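Local structure of cohesin (2XDH) at residues I36-N41 with T126-E131; T4-S9 with K23-D28; D17-V22 with L84-F89; Q55-D60 with I72-G77. The protein is the non-cellulosomal cohesin module of a larger archaeal protein and, as in other cohesins, probably binds dockerin partners in cell adhesion. All coordinates share one frame; numbering follows the deposited sequence. Where two conformers were deposited one is given.

Contact 1: residues I36-N41 with T126-E131; sequences ILSYPN and TLQGIE
Leu37 carries its CG anti to the backbone N (chi1 176°), whereas Leu127 holds its own anti to the carbonyl carbon (chi1 -71°). From these different positions each leucine sends one methyl to the other, Leu37 CD1 lying 3.9 Å from Leu127 CD2. The two strands run antiparallel in the beta sandwich characteristic of cohesins, and the two leucines form a non-hydrogen-bonded pair on the buried face. Branched apolar side chains suit that place, where Leu127 also packs against Val22 and Leu35.

On either side of this pair the backbones are stitched together. Ile36 N donates to Gln128 O and Gln128 N to Ile36 O, both at 2.9 Å. Ser38 and Thr126 are joined in the same way, with Ser38 N donating to Thr126 O at 2.7 Å. Their side chains occupy the other, partly exposed face, where polar groups can meet water or one another. There Gln128 bends at chi2 (-92°) and its amide approaches Ser38, but both residues were modelled in two conformers, and the weak bond from Gln128 NE2 to Ser38 OG is doubtful. Ile36 adds an apolar side chain to this face, its CG2 close to the same, equally uncertain, amide.

Gly129 then turns the corner with a positive phi, which favours glycine; a CB here would come tight against Ile36 CD1.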
loop_
_atom_site.group_PDB
_atom_site.type_symbol
_atom_site.label_atom_id
_atom_site.label_comp_id
_atom_site.label_asym_id
_atom_site.label_seq_id
_atom_site.Cartn_x
_atom_site.Cartn_y
_atom_site.Cartn_z
ATOM N N ILE A 36 24.276 5.635 -8.787
ATOM C CA ILE A 36 25.605 5.454 -9.323
ATOM C C ILE A 36 26.085 4.080 -8.886
ATOM O O ILE A 36 26.009 3.739 -7.699
ATOM C CB ILE A 36 26.564 6.507 -8.768
ATOM C CG1 ILE A 36 26.135 7.907 -9.226
ATOM C CG2 ILE A 36 27.977 6.227 -9.227
ATOM C CD1 ILE A 36 26.985 9.006 -8.634
ATOM N N LEU A 37 26.543 3.280 -9.846
ATOM C CA LEU A 37 27.213 2.013 -9.538
ATOM C C LEU A 37 28.689 2.173 -9.808
ATOM O O LEU A 37 29.088 2.432 -10.942
ATOM C CB LEU A 37 26.678 0.891 -10.430
ATOM C CG LEU A 37 27.376 -0.462 -10.245
ATOM C CD1 LEU A 37 27.005 -1.072 -8.904
ATOM C CD2 LEU A 37 26.999 -1.416 -11.372
ATOM N N SER A 38 29.511 2.047 -8.773
ATOM C CA SER A 38 30.951 2.123 -8.975
ATOM C C SER A 38 31.484 0.713 -9.156
ATOM O O SER A 38 30.985 -0.224 -8.537
ATOM C CB SER A 38 31.639 2.808 -7.790
ATOM O OG SER A 38 31.263 4.169 -7.707
ATOM N N TYR A 39 32.492 0.561 -10.007
ATOM C CA TYR A 39 33.063 -0.752 -10.271
ATOM C C TYR A 39 34.591 -0.724 -10.260
ATOM O O TYR A 39 35.194 0.320 -10.493
ATOM C CB TYR A 39 32.543 -1.274 -11.608
ATOM C CG TYR A 39 32.862 -0.373 -12.770
ATOM C CD1 TYR A 39 33.990 -0.589 -13.551
ATOM C CD2 TYR A 39 32.036 0.696 -13.096
ATOM C CE1 TYR A 39 34.288 0.237 -14.625
ATOM C CE2 TYR A 39 32.326 1.529 -14.169
ATOM C CZ TYR A 39 33.457 1.290 -14.927
ATOM O OH TYR A 39 33.757 2.103 -15.998
ATOM N N PRO A 40 35.223 -1.874 -9.981
ATOM C CA PRO A 40 36.690 -1.955 -9.868
ATOM C C PRO A 40 37.440 -1.818 -11.194
ATOM O O PRO A 40 36.864 -2.038 -12.262
ATOM C CB PRO A 40 36.920 -3.351 -9.281
ATOM C CG PRO A 40 35.694 -4.135 -9.658
ATOM C CD PRO A 40 34.563 -3.149 -9.657
ATOM N N ASN A 41 38.726 -1.471 -11.103
ATOM C CA ASN A 41 39.601 -1.324 -12.268
ATOM C C ASN A 41 39.753 -2.595 -13.088
ATOM O O ASN A 41 40.069 -2.541 -14.273
ATOM C CB ASN A 41 40.999 -0.867 -11.838
ATOM C CG ASN A 41 41.051 0.602 -11.507
ATOM O OD1 ASN A 41 40.310 1.403 -12.075
ATOM N ND2 ASN A 41 41.932 0.969 -10.584
ATOM N N THR A 126 29.801 -0.960 -5.893
ATOM C CA THR A 126 29.138 -0.116 -4.906
ATOM C C THR A 126 27.990 0.702 -5.480
ATOM O O THR A 126 28.079 1.243 -6.572
ATOM C CB THR A 126 30.134 0.849 -4.226
ATOM O OG1 THR A 126 30.534 1.863 -5.154
ATOM C CG2 THR A 126 31.356 0.099 -3.746
ATOM N N LEU A 127 26.911 0.791 -4.717
ATOM C CA LEU A 127 25.763 1.622 -5.072
ATOM C C LEU A 127 25.797 2.879 -4.210
ATOM O O LEU A 127 25.874 2.795 -2.983
ATOM C CB LEU A 127 24.468 0.860 -4.766
ATOM C CG LEU A 127 24.196 -0.310 -5.712
ATOM C CD1 LEU A 127 23.139 -1.208 -5.123
ATOM C CD2 LEU A 127 23.782 0.205 -7.110
ATOM N N GLN A 128 25.732 4.046 -4.831
ATOM C CA GLN A 128 25.641 5.259 -4.043
ATOM C C GLN A 128 24.963 6.367 -4.817
ATOM O O GLN A 128 24.511 6.170 -5.949
ATOM C CB GLN A 128 27.023 5.710 -3.559
ATOM C CG GLN A 128 27.978 6.062 -4.678
ATOM C CD GLN A 128 28.818 4.882 -5.112
ATOM O OE1 GLN A 128 29.128 4.000 -4.311
ATOM N NE2 GLN A 128 29.189 4.856 -6.384
ATOM N N GLY A 129 24.892 7.534 -4.192
ATOM C CA GLY A 129 24.234 8.680 -4.797
ATOM C C GLY A 129 22.782 8.405 -5.127
ATOM O O GLY A 129 22.241 8.935 -6.098
ATOM N N ILE A 130 22.124 7.579 -4.319
ATOM C CA ILE A 130 20.757 7.159 -4.691
ATOM C C ILE A 130 19.724 8.280 -4.499
ATOM O O ILE A 130 19.729 8.979 -3.486
ATOM C CB ILE A 130 20.354 5.898 -3.909
ATOM C CG1 ILE A 130 21.162 4.707 -4.429
ATOM C CG2 ILE A 130 18.872 5.626 -4.044
ATOM C CD1 ILE A 130 21.234 3.630 -3.457
ATOM N N GLU A 131 18.863 8.460 -5.498
ATOM C CA GLU A 131 17.737 9.376 -5.383
ATOM C C GLU A 131 16.514 8.617 -5.871
ATOM O O GLU A 131 16.452 8.219 -7.029
ATOM C CB GLU A 131 17.988 10.615 -6.234
ATOM C CG GLU A 131 19.340 11.263 -5.941
ATOM C CD GLU A 131 19.620 12.463 -6.836
ATOM O OE1 GLU A 131 19.023 12.544 -7.928
ATOM O OE2 GLU A 131 20.438 13.321 -6.449
#

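Contact 2: residues T4-S9 with K23-D28; sequences TIIAGS and KIENAD
Ile6 and Lys23 face each other as a hydrogen-bonded antiparallel pair, and the isoleucine side chain can be followed outward along its neighbours. Its CB already lies 4.1 Å from Lys23 CE. The CG2 branch, anti to the backbone N, reaches the end of the same lysine, 4.0 Å from CE and 4.1 Å from NZ. The other branch extends with CD1 anti to CA (chi2 -179°), and that methyl comes 3.9 Å from Glu25 CG, in one of the two conformers modelled for the glutamate. A single beta-branched residue thus touches the aliphatic parts of two charged neighbours, whose polar ends suit this partly exposed face.

Lys23 contributes through a bend at chi3 (-72°), which swings CE back over Ile6. The reverse face is apolar and buried: Ile5 and Ile24 form the non-hydrogen-bonded pair, with CG1 of the first 4.3 Å from CD1 of the second. Four backbone bonds join Thr4 to Glu25 and Ile6 to Lys23. Beyond them a water lies between Thr4 OG1 and Asn26 ND2, but it is modelled too close to ND2 and the bridge is doubtful. Asn26 has a positive phi, which asparagine tolerates well; it and Ala27 both face Gly80, in a G1 beta bulge.

The contact belongs to the hairpin of strands 3-12 and 17-38. Strand 142-151 runs parallel along the other edge of 3-12, bonding to Ile5 and Ala7, while Leu127 of strand 123-134 packs against Ile5 and Ala7; at the far end Asp28 makes a salt bridge to Lys29 of a second subunit.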
loop_
_atom_site.group_PDB
_atom_site.type_symbol
_atom_site.label_atom_id
_atom_site.label_comp_id
_atom_site.label_asym_id
_atom_site.label_seq_id
_atom_site.Cartn_x
_atom_site.Cartn_y
_atom_site.Cartn_z
ATOM N N THR A 4 14.885 -2.312 -1.003
ATOM C CA THR A 4 16.334 -2.477 -1.015
ATOM C C THR A 4 16.832 -2.581 -2.423
ATOM O O THR A 4 16.223 -3.259 -3.232
ATOM C CB THR A 4 16.723 -3.771 -0.258
ATOM O OG1 THR A 4 16.168 -3.718 1.069
ATOM C CG2 THR A 4 18.245 -3.925 -0.181
ATOM N N ILE A 5 17.948 -1.917 -2.713
ATOM C CA ILE A 5 18.566 -2.041 -4.033
ATOM C C ILE A 5 19.865 -2.816 -3.858
ATOM O O ILE A 5 20.647 -2.503 -2.963
ATOM C CB ILE A 5 18.872 -0.669 -4.642
ATOM C CG1 ILE A 5 17.554 0.092 -4.866
ATOM C CG2 ILE A 5 19.595 -0.839 -5.998
ATOM C CD1 ILE A 5 17.747 1.534 -5.344
ATOM N N ILE A 6 20.081 -3.820 -4.699
ATOM C CA ILE A 6 21.171 -4.778 -4.496
ATOM C C ILE A 6 21.993 -4.988 -5.758
ATOM O O ILE A 6 21.455 -5.385 -6.784
ATOM C CB ILE A 6 20.603 -6.145 -4.123
ATOM C CG1 ILE A 6 19.748 -6.033 -2.862
ATOM C CG2 ILE A 6 21.735 -7.170 -3.958
ATOM C CD1 ILE A 6 19.158 -7.367 -2.409
ATOM N N ALA A 7 23.291 -4.721 -5.684
ATOM C CA ALA A 7 24.175 -5.030 -6.800
ATOM C C ALA A 7 24.575 -6.504 -6.713
ATOM O O ALA A 7 24.923 -7.000 -5.643
ATOM C CB ALA A 7 25.400 -4.133 -6.766
ATOM N N GLY A 8 24.519 -7.211 -7.835
ATOM C CA GLY A 8 24.849 -8.622 -7.840
ATOM C C GLY A 8 26.333 -8.871 -7.629
ATOM O O GLY A 8 27.161 -7.962 -7.767
ATOM N N SER A 9 26.672 -10.111 -7.292
ATOM C CA SER A 9 28.068 -10.503 -7.116
ATOM C C SER A 9 28.456 -11.518 -8.187
ATOM O O SER A 9 27.591 -12.211 -8.727
ATOM C CB SER A 9 28.282 -11.093 -5.720
ATOM O OG SER A 9 28.075 -10.104 -4.724
ATOM N N LYS A 23 19.418 -5.189 -8.703
ATOM C CA LYS A 23 18.038 -5.589 -8.490
ATOM C C LYS A 23 17.369 -4.683 -7.468
ATOM O O LYS A 23 18.037 -4.027 -6.671
ATOM C CB LYS A 23 17.970 -7.015 -7.943
ATOM C CG LYS A 23 18.623 -8.057 -8.792
ATOM C CD LYS A 23 18.864 -9.312 -7.963
ATOM C CE LYS A 23 19.994 -9.093 -6.966
ATOM N NZ LYS A 23 20.300 -10.336 -6.211
ATOM N N ILE A 24 16.045 -4.693 -7.464
ATOM C CA ILE A 24 15.309 -4.041 -6.384
ATOM C C ILE A 24 14.457 -5.075 -5.667
ATOM O O ILE A 24 13.955 -6.022 -6.280
ATOM C CB ILE A 24 14.458 -2.851 -6.904
ATOM C CG1 ILE A 24 13.950 -1.990 -5.741
ATOM C CG2 ILE A 24 13.299 -3.344 -7.774
ATOM C CD1 ILE A 24 13.560 -0.568 -6.168
ATOM N N GLU A 25 14.287 -4.903 -4.365
ATOM C CA GLU A 25 13.446 -5.817 -3.616
ATOM C C GLU A 25 12.434 -5.014 -2.805
ATOM O O GLU A 25 12.783 -3.996 -2.198
ATOM C CB GLU A 25 14.311 -6.697 -2.705
ATOM C CG GLU A 25 15.390 -7.476 -3.472
ATOM C CD GLU A 25 14.810 -8.507 -4.435
ATOM O OE1 GLU A 25 13.858 -9.207 -4.036
ATOM O OE2 GLU A 25 15.293 -8.612 -5.594
ATOM N N ASN A 26 11.181 -5.460 -2.837
ATOM C CA ASN A 26 10.085 -4.792 -2.146
ATOM C C ASN A 26 9.861 -3.353 -2.589
ATOM O O ASN A 26 9.602 -2.473 -1.774
ATOM C CB ASN A 26 10.303 -4.869 -0.644
ATOM C CG ASN A 26 10.476 -6.301 -0.175
ATOM O OD1 ASN A 26 9.640 -7.160 -0.453
ATOM N ND2 ASN A 26 11.585 -6.574 0.486
ATOM N N ALA A 27 9.963 -3.110 -3.890
ATOM C CA ALA A 27 9.610 -1.800 -4.426
ATOM C C ALA A 27 8.107 -1.567 -4.273
ATOM O O ALA A 27 7.300 -2.491 -4.428
ATOM C CB ALA A 27 10.015 -1.701 -5.909
ATOM N N ASP A 28 7.726 -0.326 -3.998
ATOM C CA ASP A 28 6.313 0.009 -3.832
ATOM C C ASP A 28 5.973 1.239 -4.671
ATOM O O ASP A 28 6.124 2.387 -4.222
ATOM C CB ASP A 28 6.011 0.237 -2.346
ATOM C CG ASP A 28 4.552 0.577 -2.080
ATOM O OD1 ASP A 28 3.705 0.289 -2.953
ATOM O OD2 ASP A 28 4.257 1.119 -0.982
HETATM O O HOH W 1 13.835 -5.513 0.826
#

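Contact 3: residues D17-V22 with L84-F89; sequences DIQVPV and LFYVKF
Val22 and Phe85 form the apolar centre, side by side and pointing the same way. Val22 CB sits over one face of the phenyl ring, 3.9 Å from its centroid, in a CH-pi contact. Val22 CG2 adds an apolar contact of 3.5 Å with Phe85 CZ, and CG1 touches the ring too, so that the valine presents CB and both its methyls to the phenylalanine. Farther along the same buried face, Val20 CG2 meets the edge of the Phe89 ring, 3.8 Å from CD2, and Ile18 CG1 packs on Phe89 CB.

The strands are antiparallel neighbours in the cohesin sandwich, and their pairing ends in a classic beta bulge. Leu84 and Phe85 both face Val22, whose O takes a firm bond from Leu84 N (2.8 Å) and a weak one from Phe85 N.

The outer face is mixed. Pro21 fits a non-hydrogen-bonded position, where no N-H is needed toward strand 82-91, and lays its CB over a face of the Tyr86 ring, 3.9 Å from the centroid. Gln19 CG lies 3.6 Å from Tyr86 CD1, the amide plane turned 55° from the ring. An alanine in place of Tyr86 would probably leave Pro21 CB and Gln19 CG without the ring they pack on. At the polar margin Lys88 NZ stands 3.7 Å from the neutral Gln19 OE1. Its opposite charge, Asp17 OD1, is 4.3 Å from Lys88 NZ, too far for a salt bridge.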
loop_
_atom_site.group_PDB
_atom_site.type_symbol
_atom_site.label_atom_id
_atom_site.label_comp_id
_atom_site.label_asym_id
_atom_site.label_seq_id
_atom_site.Cartn_x
_atom_site.Cartn_y
_atom_site.Cartn_z
ATOM N N ASP A 17 33.526 -12.286 -20.311
ATOM C CA ASP A 17 32.487 -11.319 -20.018
ATOM C C ASP A 17 31.614 -11.853 -18.891
ATOM O O ASP A 17 31.415 -13.065 -18.761
ATOM C CB ASP A 17 31.643 -11.037 -21.256
ATOM C CG ASP A 17 32.470 -10.534 -22.416
ATOM O OD1 ASP A 17 32.094 -10.804 -23.575
ATOM O OD2 ASP A 17 33.501 -9.872 -22.169
ATOM N N ILE A 18 31.114 -10.942 -18.062
ATOM C CA ILE A 18 30.152 -11.291 -17.028
ATOM C C ILE A 18 28.950 -10.370 -17.124
ATOM O O ILE A 18 29.046 -9.249 -17.624
ATOM C CB ILE A 18 30.734 -11.141 -15.612
ATOM C CG1 ILE A 18 31.126 -9.685 -15.349
ATOM C CG2 ILE A 18 31.904 -12.066 -15.412
ATOM C CD1 ILE A 18 31.530 -9.407 -13.918
ATOM N N GLN A 19 27.814 -10.849 -16.635
ATOM C CA GLN A 19 26.594 -10.059 -16.611
ATOM C C GLN A 19 26.181 -9.891 -15.155
ATOM O O GLN A 19 25.875 -10.868 -14.485
ATOM C CB GLN A 19 25.500 -10.771 -17.408
ATOM C CG GLN A 19 24.319 -9.904 -17.785
ATOM C CD GLN A 19 24.394 -9.406 -19.216
ATOM O OE1 GLN A 19 25.187 -9.903 -20.020
ATOM N NE2 GLN A 19 23.563 -8.421 -19.544
ATOM N N VAL A 20 26.206 -8.657 -14.663
ATOM C CA VAL A 20 25.882 -8.372 -13.261
ATOM C C VAL A 20 24.610 -7.545 -13.177
ATOM O O VAL A 20 24.549 -6.434 -13.704
ATOM C CB VAL A 20 26.991 -7.562 -12.584
ATOM C CG1 VAL A 20 26.598 -7.225 -11.159
ATOM C CG2 VAL A 20 28.332 -8.329 -12.631
ATOM N N PRO A 21 23.582 -8.090 -12.525
ATOM C CA PRO A 21 22.348 -7.324 -12.374
ATOM C C PRO A 21 22.427 -6.389 -11.183
ATOM O O PRO A 21 23.163 -6.657 -10.226
ATOM C CB PRO A 21 21.311 -8.408 -12.081
ATOM C CG PRO A 21 22.094 -9.440 -11.287
ATOM C CD PRO A 21 23.480 -9.441 -11.932
ATOM N N VAL A 22 21.665 -5.299 -11.246
ATOM C CA VAL A 22 21.324 -4.530 -10.055
ATOM C C VAL A 22 19.818 -4.692 -9.868
ATOM O O VAL A 22 19.033 -4.402 -10.778
ATOM C CB VAL A 22 21.703 -3.060 -10.221
ATOM C CG1 VAL A 22 21.121 -2.210 -9.096
ATOM C CG2 VAL A 22 23.235 -2.924 -10.296
ATOM N N LEU A 84 16.622 -4.080 -12.178
ATOM C CA LEU A 84 16.497 -2.724 -12.698
ATOM C C LEU A 84 17.337 -2.573 -13.953
ATOM O O LEU A 84 16.947 -1.890 -14.896
ATOM C CB LEU A 84 16.974 -1.713 -11.653
ATOM C CG LEU A 84 16.123 -1.648 -10.388
ATOM C CD1 LEU A 84 16.742 -0.666 -9.401
ATOM C CD2 LEU A 84 14.698 -1.231 -10.766
ATOM N N PHE A 85 18.508 -3.197 -13.950
ATOM C CA PHE A 85 19.357 -3.207 -15.141
ATOM C C PHE A 85 20.433 -4.263 -14.980
ATOM O O PHE A 85 20.611 -4.804 -13.892
ATOM C CB PHE A 85 19.956 -1.825 -15.442
ATOM C CG PHE A 85 20.830 -1.258 -14.328
ATOM C CD1 PHE A 85 22.211 -1.420 -14.359
ATOM C CD2 PHE A 85 20.270 -0.533 -13.285
ATOM C CE1 PHE A 85 23.023 -0.890 -13.362
ATOM C CE2 PHE A 85 21.070 0.007 -12.276
ATOM C CZ PHE A 85 22.453 -0.177 -12.314
ATOM N N TYR A 86 21.115 -4.578 -16.074
ATOM C CA TYR A 86 22.203 -5.550 -16.081
ATOM C C TYR A 86 23.404 -4.806 -16.632
ATOM O O TYR A 86 23.263 -4.000 -17.556
ATOM C CB TYR A 86 21.871 -6.735 -17.015
ATOM C CG TYR A 86 20.993 -7.801 -16.393
ATOM C CD1 TYR A 86 21.560 -8.898 -15.740
ATOM C CD2 TYR A 86 19.601 -7.724 -16.458
ATOM C CE1 TYR A 86 20.769 -9.888 -15.163
ATOM C CE2 TYR A 86 18.796 -8.712 -15.871
ATOM C CZ TYR A 86 19.395 -9.788 -15.226
ATOM O OH TYR A 86 18.631 -10.775 -14.638
ATOM N N VAL A 87 24.579 -5.042 -16.066
ATOM C CA VAL A 87 25.786 -4.499 -16.666
ATOM C C VAL A 87 26.610 -5.636 -17.254
ATOM O O VAL A 87 26.888 -6.625 -16.589
ATOM C CB VAL A 87 26.626 -3.655 -15.668
ATOM C CG1 VAL A 87 27.849 -3.073 -16.362
ATOM C CG2 VAL A 87 25.779 -2.525 -15.093
ATOM N N LYS A 88 26.968 -5.511 -18.525
ATOM C CA LYS A 88 27.861 -6.481 -19.128
ATOM C C LYS A 88 29.278 -5.961 -18.946
ATOM O O LYS A 88 29.619 -4.877 -19.435
ATOM C CB LYS A 88 27.538 -6.681 -20.613
ATOM C CG LYS A 88 28.333 -7.814 -21.250
ATOM C CD LYS A 88 27.945 -8.030 -22.706
ATOM C CE LYS A 88 28.447 -9.375 -23.206
ATOM N NZ LYS A 88 27.977 -10.479 -22.311
ATOM N N PHE A 89 30.092 -6.722 -18.222
ATOM C CA PHE A 89 31.474 -6.348 -17.968
ATOM C C PHE A 89 32.389 -7.306 -18.698
ATOM O O PHE A 89 32.014 -8.438 -18.997
ATOM C CB PHE A 89 31.818 -6.471 -16.486
ATOM C CG PHE A 89 31.243 -5.388 -15.612
ATOM C CD1 PHE A 89 31.698 -4.083 -15.712
ATOM C CD2 PHE A 89 30.291 -5.696 -14.643
ATOM C CE1 PHE A 89 31.202 -3.098 -14.882
ATOM C CE2 PHE A 89 29.785 -4.731 -13.820
ATOM C CZ PHE A 89 30.234 -3.419 -13.928
#

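Contact 4: residues Q55-D60 with I72-G77; sequences QNSLFD and IADSNG
Ser57 and Asp74 make the tight end of this contact: the serine hydroxyl donates from OG to Asp74 OD2 over 2.6 Å, meeting the carboxylate on its anti side and 30° out of its plane. The second oxygen, OD1, is gripped twice by Asn76, from ND2 at 2.8 Å through the syn lone pair and from the backbone N at 2.9 Å, the latter closing an Asx turn. An aspartate suits the spot because its two oxygens can serve strand and turn at once. An alanine here would probably leave Ser57 OG without its acceptor and set the Asn76 side chain freer to turn. The type I turn from Asp74 ends at Gly77, where a CB would be jammed against the carbonyl O of Asn76, so the backbone angles call for glycine.

Apolar packing continues on the inner face, where Phe59 CD1 lies 3.7 Å from Ile72 CG1 and Ile72 CG2 touches Ser57 CB. The outer face is looser: Leu58 and Ala73, a hydrogen-bonded pair through two backbone bonds, bring their CB atoms no closer than 4.3 Å, and the leucine is largely open to solvent.

These segments belong to the hairpin of strands 58-64 and 67-74. Ile72 and Asp74 bond through their backbones to Ile33 and Gly31 of strand 17-38, while Phe59 packs against Val48 and Gln50 of strand 43-50 and against Phe85 of strand 82-91.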
loop_
_atom_site.group_PDB
_atom_site.type_symbol
_atom_site.label_atom_id
_atom_site.label_comp_id
_atom_site.label_asym_id
_atom_site.label_seq_id
_atom_site.Cartn_x
_atom_site.Cartn_y
_atom_site.Cartn_z
ATOM N N GLN A 55 11.952 -2.864 -18.824
ATOM C CA GLN A 55 11.950 -3.061 -20.275
ATOM C C GLN A 55 11.209 -1.929 -20.984
ATOM O O GLN A 55 11.491 -1.618 -22.137
ATOM C CB GLN A 55 11.289 -4.395 -20.644
ATOM C CG GLN A 55 12.083 -5.645 -20.282
ATOM C CD GLN A 55 13.387 -5.736 -21.044
ATOM O OE1 GLN A 55 13.401 -5.670 -22.265
ATOM N NE2 GLN A 55 14.486 -5.872 -20.327
ATOM N N ASN A 56 10.245 -1.325 -20.293
ATOM C CA ASN A 56 9.406 -0.298 -20.904
ATOM C C ASN A 56 9.463 1.035 -20.169
ATOM O O ASN A 56 8.712 1.961 -20.472
ATOM C CB ASN A 56 7.965 -0.809 -21.050
ATOM C CG ASN A 56 7.864 -1.957 -22.039
ATOM O OD1 ASN A 56 7.631 -3.113 -21.665
ATOM N ND2 ASN A 56 8.056 -1.645 -23.307
ATOM N N SER A 57 10.375 1.127 -19.209
ATOM C CA SER A 57 10.645 2.379 -18.512
ATOM C C SER A 57 11.444 3.331 -19.411
ATOM O O SER A 57 12.030 2.907 -20.401
ATOM C CB SER A 57 11.476 2.094 -17.250
ATOM O OG SER A 57 10.835 1.143 -16.437
ATOM N N LEU A 58 11.472 4.615 -19.057
ATOM C CA LEU A 58 12.409 5.541 -19.675
ATOM C C LEU A 58 13.747 5.303 -18.986
ATOM O O LEU A 58 13.850 5.479 -17.772
ATOM C CB LEU A 58 11.969 6.985 -19.431
ATOM C CG LEU A 58 12.778 8.095 -20.106
ATOM C CD1 LEU A 58 12.802 7.891 -21.605
ATOM C CD2 LEU A 58 12.189 9.447 -19.776
ATOM N N PHE A 59 14.766 4.926 -19.756
ATOM C CA PHE A 59 16.023 4.420 -19.197
ATOM C C PHE A 59 17.254 5.149 -19.758
ATOM O O PHE A 59 17.423 5.237 -20.971
ATOM C CB PHE A 59 16.105 2.924 -19.504
ATOM C CG PHE A 59 17.321 2.233 -18.928
ATOM C CD1 PHE A 59 17.339 1.814 -17.612
ATOM C CD2 PHE A 59 18.421 1.957 -19.729
ATOM C CE1 PHE A 59 18.453 1.163 -17.082
ATOM C CE2 PHE A 59 19.536 1.317 -19.214
ATOM C CZ PHE A 59 19.550 0.913 -17.884
ATOM N N ASP A 60 18.098 5.696 -18.881
ATOM C CA ASP A 60 19.323 6.373 -19.332
ATOM C C ASP A 60 20.513 5.900 -18.516
ATOM O O ASP A 60 20.374 5.562 -17.342
ATOM C CB ASP A 60 19.205 7.890 -19.196
ATOM C CG ASP A 60 18.308 8.502 -20.242
ATOM O OD1 ASP A 60 18.705 8.504 -21.424
ATOM O OD2 ASP A 60 17.215 8.990 -19.878
ATOM N N ILE A 72 16.294 6.054 -14.205
ATOM C CA ILE A 72 15.091 5.324 -14.610
ATOM C C ILE A 72 13.856 6.143 -14.233
ATOM O O ILE A 72 13.738 6.630 -13.101
ATOM C CB ILE A 72 14.998 3.957 -13.896
ATOM C CG1 ILE A 72 16.141 3.041 -14.344
ATOM C CG2 ILE A 72 13.663 3.291 -14.206
ATOM C CD1 ILE A 72 16.436 1.899 -13.396
ATOM N N ALA A 73 12.938 6.295 -15.173
ATOM C CA ALA A 73 11.646 6.900 -14.875
ATOM C C ALA A 73 10.524 6.035 -15.452
ATOM O O ALA A 73 10.621 5.534 -16.569
ATOM C CB ALA A 73 11.568 8.316 -15.414
ATOM N N ASP A 74 9.452 5.863 -14.688
ATOM C CA ASP A 74 8.395 4.983 -15.121
ATOM C C ASP A 74 7.062 5.380 -14.505
ATOM O O ASP A 74 6.785 5.087 -13.340
ATOM C CB ASP A 74 8.759 3.547 -14.761
ATOM C CG ASP A 74 7.853 2.538 -15.424
ATOM O OD1 ASP A 74 6.662 2.868 -15.686
ATOM O OD2 ASP A 74 8.342 1.416 -15.685
ATOM N N SER A 75 6.230 6.032 -15.305
ATOM C CA SER A 75 4.937 6.540 -14.847
ATOM C C SER A 75 3.993 5.447 -14.347
ATOM O O SER A 75 3.080 5.741 -13.584
ATOM C CB SER A 75 4.262 7.352 -15.962
ATOM O OG SER A 75 3.759 6.498 -16.982
ATOM N N ASN A 76 4.211 4.192 -14.754
ATOM C CA ASN A 76 3.393 3.067 -14.260
ATOM C C ASN A 76 3.674 2.717 -12.804
ATOM O O ASN A 76 2.839 2.109 -12.108
ATOM C CB ASN A 76 3.649 1.792 -15.063
ATOM C CG ASN A 76 3.405 1.971 -16.542
ATOM O OD1 ASN A 76 2.273 1.888 -17.005
ATOM N ND2 ASN A 76 4.475 2.193 -17.297
ATOM N N GLY A 77 4.865 3.074 -12.352
ATOM C CA GLY A 77 5.339 2.605 -11.066
ATOM C C GLY A 77 5.988 1.242 -11.201
ATOM O O GLY A 77 5.544 0.405 -11.974
#

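How the contacts relate
Strand 17-38 threads through contacts 1, 2 and 3, whose centres lie 13 to 14 Å apart and whose side chains meet in one core. Leu127 CD1 of contact 1 packs 3.6 Å from Ala7 N of contact 2, and Tyr39 CG of contact 1 lies 3.8 Å from Phe89 CE1 of contact 3. Contacts 2 and 3 are joined by a probable hydrogen bond between Gly8 N and Pro21 O, 2.8 Å. Contact 4 is more peripheral, its centre about 20 Å from that of contact 1, and touches contact 3 through Phe59 CZ, 3.7 Å from Phe85 CB. All four lie away from Asp136, seen to bind magnesium in this protein, though this chain holds no ion.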